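Local coordinates for SusD superfamily protein (Bacteroides thetaiotaomicron VPI-5482, PDB 3HDX) that probably binds polysaccharide at the outer membrane for uptake, as a member of the SusD family of glycan-binding proteins, at residues Asp53-Ala56 / Val57-Glu61. Sequence-based numbering, arbitrary orientation. Where two conformers were deposited one is given.
Sequences DLQA and VSDNE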
loop_
_atom_site.group_PDB
_atom_site.type_symbol
_atom_site.label_atom_id
_atom_site.label_comp_id
_atom_site.label_asym_id
_atom_site.label_seq_id
_atom_site.Cartn_x
_atom_site.Cartn_y
_atom_site.Cartn_z
ATOM N N ASP A 53 13.399 9.186 -17.131
ATOM C CA ASP A 53 13.372 7.964 -16.287
ATOM C C ASP A 53 11.968 7.715 -15.719
ATOM O O ASP A 53 11.411 6.638 -15.857
ATOM C CB ASP A 53 14.507 7.901 -15.233
ATOM C CG ASP A 53 14.515 9.037 -14.247
ATOM O OD1 ASP A 53 13.703 9.982 -14.326
ATOM O OD2 ASP A 53 15.322 8.993 -13.290
ATOM N N LEU A 54 11.370 8.767 -15.181
ATOM C CA LEU A 54 9.960 8.691 -14.694
ATOM C C LEU A 54 9.022 8.406 -15.861
ATOM O O LEU A 54 8.104 7.614 -15.736
ATOM C CB LEU A 54 9.587 9.987 -13.984
ATOM C CG LEU A 54 10.350 10.384 -12.718
ATOM C CD1 LEU A 54 9.829 11.701 -12.140
ATOM C CD2 LEU A 54 10.280 9.289 -11.637
ATOM N N GLN A 55 9.294 8.994 -17.037
ATOM C CA GLN A 55 8.444 8.756 -18.189
ATOM C C GLN A 55 8.506 7.263 -18.596
ATOM O O GLN A 55 7.484 6.686 -19.051
ATOM C CB GLN A 55 8.821 9.682 -19.376
ATOM C CG GLN A 55 7.840 9.573 -20.527
ATOM C CD GLN A 55 6.462 10.030 -20.114
ATOM O OE1 GLN A 55 6.220 11.225 -19.930
ATOM N NE2 GLN A 55 5.554 9.056 -19.897
ATOM N N ALA A 56 9.707 6.650 -18.480
ATOM C CA ALA A 56 9.854 5.219 -18.804
ATOM C C ALA A 56 8.988 4.344 -17.879
ATOM O O ALA A 56 8.332 3.416 -18.335
ATOM C CB ALA A 56 11.304 4.775 -18.787
ATOM N N VAL A 57 8.953 4.689 -16.587
ATOM C CA VAL A 57 8.062 3.967 -15.663
ATOM C C VAL A 57 6.601 4.118 -16.124
ATOM O O VAL A 57 5.849 3.138 -16.244
ATOM C CB VAL A 57 8.201 4.467 -14.226
ATOM C CG1 VAL A 57 7.190 3.758 -13.300
ATOM C CG2 VAL A 57 9.672 4.319 -13.724
ATOM N N SER A 58 6.190 5.361 -16.362
ATOM C CA SER A 58 4.837 5.652 -16.778
ATOM C C SER A 58 4.428 4.876 -18.038
ATOM O O SER A 58 3.307 4.352 -18.126
ATOM C CB SER A 58 4.648 7.161 -16.949
ATOM O OG SER A 58 3.326 7.463 -17.360
ATOM N N ASP A 59 5.358 4.758 -18.987
ATOM C CA ASP A 59 5.119 4.005 -20.212
ATOM C C ASP A 59 5.300 2.509 -20.114
ATOM O O ASP A 59 5.075 1.820 -21.107
ATOM C CB ASP A 59 6.088 4.492 -21.308
ATOM C CG ASP A 59 5.863 5.936 -21.742
ATOM O OD1 ASP A 59 4.751 6.476 -21.603
ATOM O OD2 ASP A 59 6.833 6.498 -22.325
ATOM N N ASN A 60 5.663 1.976 -18.942
ATOM C CA ASN A 60 5.971 0.545 -18.798
ATOM C C ASN A 60 7.170 0.086 -19.656
ATOM O O ASN A 60 7.209 -1.077 -20.083
ATOM C CB ASN A 60 4.749 -0.356 -19.057
ATOM C CG ASN A 60 4.935 -1.764 -18.484
ATOM O OD1 ASN A 60 5.513 -1.897 -17.412
ATOM N ND2 ASN A 60 4.512 -2.815 -19.230
ATOM N N GLU A 61 8.136 1.000 -19.877
ATOM C CA GLU A 61 9.362 0.711 -20.638
ATOM C C GLU A 61 10.448 0.451 -19.600
ATOM O O GLU A 61 11.417 1.206 -19.468
ATOM C CB GLU A 61 9.720 1.895 -21.540
ATOM C CG GLU A 61 8.760 2.105 -22.679
ATOM C CD GLU A 61 8.948 1.088 -23.799
ATOM O OE1 GLU A 61 9.907 0.286 -23.707
ATOM O OE2 GLU A 61 8.140 1.113 -24.762
HETATM O O HOH W 1 2.904 9.921 -18.230
#
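Gln55 and Asp59, one turn apart at the C-terminal end of helix 52-58, meet through both backbone and side chain. The chain of Gln55 leaves with CG anti to the backbone N and then bends at chi2, which carries the amide along the helix toward Asp59. Asp59 CG lies anti to its own carbonyl carbon (chi1 -65°), which sets the carboxylate back over the last turn. There NE2 gives OD1 a weak bond (3.2 Å), bent to 129° at the hydrogen, with amide and carboxylate planes 24° apart. Asp59 OD2 lies 3.3 Å from Gln55 O, two acceptors with no bond between them. NE2 also bonds to a water 2.6 Å from Ser58 OG, a hydroxyl short enough to meet it beside the helix. With an alanine here instead of Gln55, the Asp59 carboxylate would probably lose this weak donor and the water its NE2 contact, leaving Ser58 to hold it.

Beneath these side chains the backbone closes the helix. Ser58 N bonds to Leu54 O (3.0 Å), and Asp59 N to Gln55 O (2.9 Å). Asn60 turns to positive phi, which asparagine tolerates better than most residues; its N bonds to Val57 O and Glu61 N to Ala56 O (2.9 Å), a Schellman motif. From this turn Asn60 OD1 accepts from Arg42, just after helix 34-41, and ND2 donates to the sequence-distant Gly455 O.

Inward, Leu54 and Val57 pack on Ile37 and Leu41, while the small Ala56 methyl fits 3.6 Å from Glu61 O and against Leu69. Polar groups thus line one side of this amphipathic turn and hydrocarbon another; a carboxylate at a helix C-terminus is probably disfavoured by the dipole, which the Gln55 amide would partly offset.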